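PDB 4OEN: second substrate binding domain of putative amino acid ABC transporter from Streptococcus pneumoniae, which probably captures an extracellular amino acid and delivers it to the membrane component of an ABC importer. Local coordinates for residues F51-I55 / I66-M70; S85-T91 / T180-A186; N100-Y104 / P176-T180. All coordinates share one frame; numbering follows the deposited sequence. Where two conformers were deposited one is given.

Contact 1: F51-I55 / I66-M70; sequences FDAAI and IIAGM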
loop_
_atom_site.group_PDB
_atom_site.type_symbol
_atom_site.label_atom_id
_atom_site.label_comp_id
_atom_site.label_asym_id
_atom_site.label_seq_id
_atom_site.Cartn_x
_atom_site.Cartn_y
_atom_site.Cartn_z
ATOM N N PHE A 51 1.581 -12.154 -6.802
ATOM C CA PHE A 51 0.354 -12.022 -6.014
ATOM C C PHE A 51 -0.662 -13.109 -6.343
ATOM O O PHE A 51 -1.149 -13.791 -5.452
ATOM C CB PHE A 51 -0.264 -10.643 -6.237
ATOM C CG PHE A 51 -1.467 -10.366 -5.367
ATOM C CD1 PHE A 51 -1.344 -10.257 -3.996
ATOM C CD2 PHE A 51 -2.714 -10.199 -5.929
ATOM C CE1 PHE A 51 -2.461 -9.997 -3.200
ATOM C CE2 PHE A 51 -3.826 -9.940 -5.146
ATOM C CZ PHE A 51 -3.702 -9.836 -3.781
ATOM N N ASP A 52 -0.984 -13.260 -7.621
ATOM C CA ASP A 52 -1.943 -14.281 -8.036
ATOM C C ASP A 52 -1.475 -15.692 -7.697
ATOM O O ASP A 52 -2.272 -16.523 -7.259
ATOM C CB ASP A 52 -2.219 -14.168 -9.525
ATOM C CG ASP A 52 -3.059 -12.955 -9.863
ATOM O OD1 ASP A 52 -3.623 -12.346 -8.926
ATOM O OD2 ASP A 52 -3.171 -12.625 -11.062
ATOM N N ALA A 53 -0.185 -15.955 -7.888
ATOM C CA ALA A 53 0.383 -17.270 -7.588
ATOM C C ALA A 53 0.384 -17.527 -6.079
ATOM O O ALA A 53 0.181 -18.663 -5.640
ATOM C CB ALA A 53 1.784 -17.386 -8.150
ATOM N N ALA A 54 0.613 -16.470 -5.305
ATOM C CA ALA A 54 0.540 -16.531 -3.840
ATOM C C ALA A 54 -0.878 -16.872 -3.370
ATOM O O ALA A 54 -1.075 -17.697 -2.473
ATOM C CB ALA A 54 1.004 -15.215 -3.228
ATOM N N ILE A 55 -1.862 -16.220 -3.974
ATOM C CA ILE A 55 -3.271 -16.540 -3.736
ATOM C C ILE A 55 -3.545 -18.025 -3.980
ATOM O O ILE A 55 -4.120 -18.714 -3.131
ATOM C CB ILE A 55 -4.202 -15.693 -4.639
ATOM C CG1 ILE A 55 -4.068 -14.204 -4.313
ATOM C CG2 ILE A 55 -5.657 -16.158 -4.508
ATOM C CD1 ILE A 55 -4.632 -13.804 -2.982
ATOM N N ILE A 66 -0.456 -15.388 3.213
ATOM C CA ILE A 66 -0.043 -14.415 2.206
ATOM C C ILE A 66 0.069 -13.019 2.805
ATOM O O ILE A 66 -0.775 -12.596 3.594
ATOM C CB ILE A 66 -1.012 -14.408 0.997
ATOM C CG1 ILE A 66 -0.613 -13.325 -0.007
ATOM C CG2 ILE A 66 -2.467 -14.233 1.436
ATOM C CD1 ILE A 66 -1.434 -13.354 -1.298
ATOM N N ILE A 67 1.157 -12.332 2.468
ATOM C CA ILE A 67 1.301 -10.925 2.833
ATOM C C ILE A 67 1.864 -10.250 1.594
ATOM O O ILE A 67 2.879 -10.687 1.052
ATOM C CB ILE A 67 2.191 -10.724 4.101
ATOM C CG1 ILE A 67 2.000 -9.307 4.654
ATOM C CG2 ILE A 67 3.679 -11.104 3.859
ATOM C CD1 ILE A 67 2.792 -9.044 5.966
ATOM N N ALA A 68 1.164 -9.236 1.096
ATOM C CA ALA A 68 1.533 -8.627 -0.185
ATOM C C ALA A 68 0.753 -7.351 -0.436
ATOM O O ALA A 68 0.146 -7.197 -1.494
ATOM C CB ALA A 68 1.299 -9.625 -1.351
ATOM N N GLY A 69 0.747 -6.441 0.539
ATOM C CA GLY A 69 -0.051 -5.230 0.432
ATOM C C GLY A 69 -1.486 -5.546 0.056
ATOM O O GLY A 69 -2.109 -4.830 -0.732
ATOM N N MET A 70 -2.000 -6.625 0.640
ATOM C CA MET A 70 -3.277 -7.213 0.233
ATOM C C MET A 70 -4.472 -6.494 0.828
ATOM O O MET A 70 -4.602 -6.392 2.050
ATOM C CB MET A 70 -3.308 -8.681 0.640
ATOM C CG MET A 70 -4.594 -9.396 0.275
ATOM S SD MET A 70 -4.414 -11.162 0.640
ATOM C CE MET A 70 -5.990 -11.793 0.065
#
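Phe51 touches Ile66, Ala68 and Met70 where the first turn of helix 51-60 packs on the end of strand 65-66 and the loop after it, inside one lobe of a type II periplasmic binding protein fold. The phenyl ring reaches this loop because chi1 of Phe51 (-175°) turns CG away from the backbone N and beside the carbonyl carbon. Ala68 comes up at the ring edge, its CB 3.8 Å from Phe51 CD1. Met70 also lies near the ring plane, its CG 4.1 Å from Phe51 CE1, and its straight side chain runs at about a right angle to that of Phe51. Ile66 CD1 lies 4.0 Å from Phe51 CE1, oblique to the ring.

Farther along, Ala54 points its methyl at the strand, toward the tip of Ile66. Ile55 closes the segment; its backbone N donates to Phe51 O at 2.9 Å, the helical bond that sets Phe51 and Ile55 one turn apart. In one of two modelled conformers, Ile55 CD1 meets Ile66 CD1 and the terminal CE of Met70, so these two contacts are doubtful.

Beyond the two segments, Phe80 of strand 80-82 touches Ile55, Ile66 and Met70, while Arg76 touches Phe51 and Met70. The side chain of Phe51 also lies about 3 Å, between nearest atoms, from a bound acetate ion, probably a crystallisation component, although such an ion is consistent with a pocket beside the ring.

All six residue pairs that meet across the segments do so through side-chain carbon atoms, which makes the contact apolar. The fully extended Ile66 is its common element: CG1 lies anti to the backbone N (chi1 177°), which carries Ile66 CD1 out toward the helix, 3.6 Å from Ala54 CB.

Contact 2: S85-T91 / T180-A186; sequences SYYTANT and TPIGETA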
loop_
_atom_site.group_PDB
_atom_site.type_symbol
_atom_site.label_atom_id
_atom_site.label_comp_id
_atom_site.label_asym_id
_atom_site.label_seq_id
_atom_site.Cartn_x
_atom_site.Cartn_y
_atom_site.Cartn_z
ATOM N N SER A 85 -5.849 -5.148 10.455
ATOM C CA SER A 85 -5.183 -4.281 9.501
ATOM C C SER A 85 -3.851 -3.794 10.041
ATOM O O SER A 85 -3.772 -3.365 11.198
ATOM C CB SER A 85 -6.066 -3.077 9.163
ATOM O OG SER A 85 -5.404 -2.222 8.237
ATOM N N TYR A 86 -2.813 -3.818 9.208
ATOM C CA TYR A 86 -1.549 -3.212 9.602
ATOM C C TYR A 86 -1.284 -1.915 8.851
ATOM O O TYR A 86 -0.271 -1.258 9.085
ATOM C CB TYR A 86 -0.370 -4.179 9.408
ATOM C CG TYR A 86 -0.086 -4.638 7.995
ATOM C CD1 TYR A 86 0.723 -3.894 7.142
ATOM C CD2 TYR A 86 -0.591 -5.836 7.530
ATOM C CE1 TYR A 86 0.985 -4.336 5.843
ATOM C CE2 TYR A 86 -0.328 -6.284 6.226
ATOM C CZ TYR A 86 0.467 -5.527 5.400
ATOM O OH TYR A 86 0.739 -5.953 4.111
ATOM N N TYR A 87 -2.198 -1.531 7.967
ATOM C CA TYR A 87 -2.012 -0.300 7.203
ATOM C C TYR A 87 -3.315 0.132 6.567
ATOM O O TYR A 87 -3.935 -0.641 5.829
ATOM C CB TYR A 87 -0.946 -0.489 6.117
ATOM C CG TYR A 87 -0.599 0.800 5.414
ATOM C CD1 TYR A 87 0.155 1.778 6.059
ATOM C CD2 TYR A 87 -1.027 1.047 4.115
ATOM C CE1 TYR A 87 0.471 2.961 5.425
ATOM C CE2 TYR A 87 -0.707 2.233 3.469
ATOM C CZ TYR A 87 0.044 3.180 4.132
ATOM O OH TYR A 87 0.369 4.370 3.521
ATOM N N THR A 88 -3.727 1.364 6.853
ATOM C CA THR A 88 -4.895 1.940 6.203
ATOM C C THR A 88 -4.456 2.631 4.939
ATOM O O THR A 88 -3.674 3.584 4.993
ATOM C CB THR A 88 -5.622 2.943 7.100
ATOM O OG1 THR A 88 -6.061 2.277 8.288
ATOM C CG2 THR A 88 -6.836 3.537 6.361
ATOM N N ALA A 89 -4.969 2.141 3.815
ATOM C CA ALA A 89 -4.592 2.643 2.503
ATOM C C ALA A 89 -5.450 3.843 2.148
ATOM O O ALA A 89 -6.670 3.784 2.240
ATOM C CB ALA A 89 -4.740 1.562 1.455
ATOM N N ASN A 90 -4.791 4.931 1.774
ATOM C CA ASN A 90 -5.475 6.156 1.397
ATOM C C ASN A 90 -5.172 6.530 -0.032
ATOM O O ASN A 90 -4.148 6.131 -0.576
ATOM C CB ASN A 90 -5.045 7.338 2.278
ATOM C CG ASN A 90 -5.329 7.128 3.749
ATOM O OD1 ASN A 90 -6.411 6.715 4.136
ATOM N ND2 ASN A 90 -4.350 7.444 4.582
ATOM N N THR A 91 -6.075 7.314 -0.628
ATOM C CA THR A 91 -5.756 8.095 -1.814
ATOM C C THR A 91 -5.386 9.496 -1.315
ATOM O O THR A 91 -5.936 9.958 -0.326
ATOM C CB THR A 91 -6.942 8.150 -2.814
ATOM O OG1 THR A 91 -6.582 8.992 -3.905
ATOM C CG2 THR A 91 -8.176 8.704 -2.167
ATOM N N THR A 180 -7.636 10.274 1.956
ATOM C CA THR A 180 -8.968 9.713 2.148
ATOM C C THR A 180 -8.854 8.199 2.087
ATOM O O THR A 180 -8.307 7.646 1.121
ATOM C CB THR A 180 -9.967 10.204 1.077
ATOM O OG1 THR A 180 -10.249 11.592 1.290
ATOM C CG2 THR A 180 -11.266 9.435 1.152
ATOM N N PRO A 181 -9.374 7.519 3.118
ATOM C CA PRO A 181 -9.264 6.064 3.223
ATOM C C PRO A 181 -9.952 5.340 2.078
ATOM O O PRO A 181 -11.078 5.688 1.702
ATOM C CB PRO A 181 -9.948 5.756 4.561
ATOM C CG PRO A 181 -10.882 6.896 4.778
ATOM C CD PRO A 181 -10.160 8.093 4.229
ATOM N N ILE A 182 -9.271 4.345 1.525
ATOM C CA ILE A 182 -9.865 3.533 0.473
ATOM C C ILE A 182 -9.913 2.066 0.887
ATOM O O ILE A 182 -10.615 1.268 0.270
ATOM C CB ILE A 182 -9.108 3.698 -0.862
ATOM C CG1 ILE A 182 -7.659 3.243 -0.748
ATOM C CG2 ILE A 182 -9.169 5.151 -1.323
ATOM C CD1 ILE A 182 -6.847 3.491 -2.009
ATOM N N GLY A 183 -9.200 1.708 1.953
ATOM C CA GLY A 183 -9.255 0.334 2.415
ATOM C C GLY A 183 -8.244 -0.020 3.480
ATOM O O GLY A 183 -7.470 0.825 3.921
ATOM N N GLU A 184 -8.261 -1.283 3.884
ATOM C CA GLU A 184 -7.329 -1.791 4.871
ATOM C C GLU A 184 -6.442 -2.845 4.248
ATOM O O GLU A 184 -6.801 -3.488 3.253
ATOM C CB GLU A 184 -8.074 -2.387 6.069
ATOM C CG GLU A 184 -9.090 -1.453 6.708
ATOM C CD GLU A 184 -8.455 -0.228 7.338
ATOM O OE1 GLU A 184 -7.229 -0.241 7.597
ATOM O OE2 GLU A 184 -9.190 0.747 7.583
ATOM N N THR A 185 -5.280 -3.027 4.855
ATOM C CA THR A 185 -4.272 -3.927 4.338
ATOM C C THR A 185 -3.996 -4.965 5.411
ATOM O O THR A 185 -3.786 -4.608 6.562
ATOM C CB THR A 185 -2.974 -3.172 3.993
ATOM O OG1 THR A 185 -3.297 -1.919 3.376
ATOM C CG2 THR A 185 -2.100 -3.991 3.069
ATOM N N ALA A 186 -3.994 -6.247 5.047
ATOM C CA ALA A 186 -3.815 -7.272 6.070
ATOM C C ALA A 186 -3.131 -8.520 5.549
ATOM O O ALA A 186 -3.019 -8.733 4.350
ATOM C CB ALA A 186 -5.167 -7.649 6.685
HETATM O O HOH W 1 -0.791 -8.022 2.904
#
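Glu184 OE1 is gripped by two hydroxyls of the 85-91 segment. Ser85 OG donates to Glu184 OE1 over 2.8 Å on the anti side, somewhat out of the carboxylate plane, while Thr88 OG1 donates over 2.9 Å to the syn lone pair of the same Glu184 OE1. A bend at chi2 of Glu184 (-65°) folds the carboxylate back toward these donors. Ser85 OG in turn accepts from Tyr87 N, an ST turn that fixes the donor.

On the other face of the strands, Thr185 OG1 gives a hydrogen bond of 2.8 Å to Tyr87 O, approaching 40° out of the carbonyl plane, and lies at the edge of the Tyr87 ring. Tyr86 N bonds to Thr185 O, over which a face of the Tyr86 ring also lies, and water 1 joins Tyr86 OH to Ala186 O.

Ala89 O accepts twice, from Ile182 N at 2.8 Å and from Gly183 N at 3.3 Å. This is a classic beta bulge: two residues face one, and the register shifts by a residue before Asn90 pairs with Pro181. Past it, Thr91 and Thr180 exchange a backbone bond in each direction, with Thr91 N 2.9 Å from Thr180 O. Asn90 ND2 and Thr91 OG1 find their partners outside the pair, in Glu160 and Ser120.

The axes of 87-91 and 180-185 run 131° apart, antiparallel in sense but well short of 180°. Two long antiparallel strands, 87-96 and 180-190, pass together between two lobes, as in the two-strand interdomain hinge of type II periplasmic binding proteins.

Contact 3: N100-Y104 / P176-T180; sequences NIASY and PISGT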
loop_
_atom_site.group_PDB
_atom_site.type_symbol
_atom_site.label_atom_id
_atom_site.label_comp_id
_atom_site.label_asym_id
_atom_site.label_seq_id
_atom_site.Cartn_x
_atom_site.Cartn_y
_atom_site.Cartn_z
ATOM N N ASN A 100 1.368 26.113 -4.411
ATOM C CA ASN A 100 0.541 26.873 -3.474
ATOM C C ASN A 100 -0.629 26.071 -2.883
ATOM O O ASN A 100 -1.193 26.433 -1.843
ATOM C CB ASN A 100 -0.007 28.109 -4.195
ATOM C CG ASN A 100 -0.463 29.187 -3.249
ATOM O OD1 ASN A 100 -0.138 29.169 -2.063
ATOM N ND2 ASN A 100 -1.223 30.145 -3.771
ATOM N N ILE A 101 -0.982 24.981 -3.555
ATOM C CA ILE A 101 -2.214 24.247 -3.272
ATOM C C ILE A 101 -2.207 23.598 -1.887
ATOM O O ILE A 101 -1.316 22.818 -1.559
ATOM C CB ILE A 101 -2.458 23.180 -4.360
ATOM C CG1 ILE A 101 -2.677 23.870 -5.715
ATOM C CG2 ILE A 101 -3.635 22.292 -3.978
ATOM C CD1 ILE A 101 -2.715 22.940 -6.891
ATOM N N ALA A 102 -3.216 23.929 -1.081
ATOM C CA ALA A 102 -3.267 23.505 0.317
ATOM C C ALA A 102 -4.650 23.009 0.757
ATOM O O ALA A 102 -4.871 22.731 1.941
ATOM C CB ALA A 102 -2.818 24.644 1.216
ATOM N N SER A 103 -5.570 22.897 -0.197
ATOM C CA SER A 103 -6.911 22.384 0.062
ATOM C C SER A 103 -7.541 21.966 -1.259
ATOM O O SER A 103 -7.076 22.362 -2.315
ATOM C CB SER A 103 -7.788 23.425 0.745
ATOM O OG SER A 103 -8.101 24.491 -0.135
ATOM N N TYR A 104 -8.604 21.176 -1.200
ATOM C CA TYR A 104 -9.279 20.790 -2.439
ATOM C C TYR A 104 -9.944 22.012 -3.074
ATOM O O TYR A 104 -10.058 22.099 -4.289
ATOM C CB TYR A 104 -10.312 19.691 -2.187
ATOM C CG TYR A 104 -9.706 18.351 -1.852
ATOM C CD1 TYR A 104 -8.707 17.791 -2.642
ATOM C CD2 TYR A 104 -10.115 17.653 -0.726
ATOM C CE1 TYR A 104 -8.151 16.547 -2.326
ATOM C CE2 TYR A 104 -9.558 16.431 -0.403
ATOM C CZ TYR A 104 -8.590 15.886 -1.196
ATOM O OH TYR A 104 -8.068 14.670 -0.837
ATOM N N PRO A 176 -0.078 18.082 0.742
ATOM C CA PRO A 176 -0.578 19.153 1.611
ATOM C C PRO A 176 -1.938 18.869 2.262
ATOM O O PRO A 176 -2.349 19.631 3.166
ATOM C CB PRO A 176 -0.675 20.339 0.656
ATOM C CG PRO A 176 -0.944 19.718 -0.679
ATOM C CD PRO A 176 -0.151 18.442 -0.685
ATOM N N ILE A 177 -2.620 17.815 1.809
ATOM C CA ILE A 177 -3.941 17.453 2.330
ATOM C C ILE A 177 -3.973 16.010 2.818
ATOM O O ILE A 177 -3.505 15.106 2.113
ATOM C CB ILE A 177 -5.030 17.637 1.257
ATOM C CG1 ILE A 177 -4.930 19.025 0.617
ATOM C CG2 ILE A 177 -6.419 17.417 1.859
ATOM C CD1 ILE A 177 -5.655 19.111 -0.732
ATOM N N SER A 178 -4.524 15.775 4.011
ATOM C CA SER A 178 -4.622 14.407 4.513
ATOM C C SER A 178 -5.373 13.527 3.519
ATOM O O SER A 178 -6.270 13.989 2.816
ATOM C CB SER A 178 -5.317 14.358 5.875
ATOM O OG SER A 178 -6.694 14.654 5.753
ATOM N N GLY A 179 -4.981 12.261 3.473
ATOM C CA GLY A 179 -5.552 11.305 2.544
ATOM C C GLY A 179 -6.950 10.880 2.922
ATOM O O GLY A 179 -7.408 11.112 4.056
ATOM N N THR A 180 -7.636 10.274 1.956
ATOM C CA THR A 180 -8.968 9.713 2.148
ATOM C C THR A 180 -8.854 8.199 2.087
ATOM O O THR A 180 -8.307 7.646 1.121
ATOM C CB THR A 180 -9.967 10.204 1.077
ATOM O OG1 THR A 180 -10.249 11.592 1.290
ATOM C CG2 THR A 180 -11.266 9.435 1.152
HETATM O O HOH W 2 -4.398 21.044 4.202
HETATM O O HOH W 3 -5.359 14.285 -0.211
HETATM O O HOH W 4 -8.715 13.630 1.527
#
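Ile177 lays its CD1 over one face of the Tyr104 ring, 4.1 Å from the centroid and 22° off the ring normal, a CH-pi contact offset toward the rim. The other branch, CG2, meets the same ring near CE2 and CZ. Ile177 CD1 also presses on the backbone before the tyrosine, 3.5 Å from Ser103 C. Pro176 continues the packing, its CG 3.2 Å from Ile101 O.

Water forms the next shell. Water 4 lies in plane at the edge of the Tyr104 ring, 2.7 Å from OH, and is also hydrogen-bonded to Ser178 O and Thr180 OG1. Water 3 joins the same OH to Ile177 O, and water 2 donates both to Ala102 O, at 2.9 Å, and to Pro176 O.

Farther out, Asp106 holds the 100-104 loop through Ala102 N and Ser103 OG, Tyr131 meets the Tyr104 ring, and Leu93 of strand 87-96 backs Ile101 and Ile177.

The direct packing of these two surface loops is thus carbon against carbon, plus carbon against a backbone oxygen, which implies that Tyr104 OH and the carbonyls of the 176-180 loop are linked through water rather than directly.

In the fold
Along the chain contact 1 is complete before contact 2 begins, and both segments of contact 3 fall between the first strand of contact 2 and the end of its second. Contacts 1 and 3 lie on opposite sides of the chain's centre, their own centres about 32 Å apart and their nearest atoms about 14 Å apart. Contact 2 has its centre about 16 Å from that of contact 1 and 18 Å from that of contact 3. It touches both: Met70 O and Ala186 N make a probable hydrogen bond, and Thr180 is shared with contact 3. Strands 87-96 and 180-190 run through contact 2, between contacts 1 and 3, consistent with a two-lobed, hinged, cleft-closing binding protein.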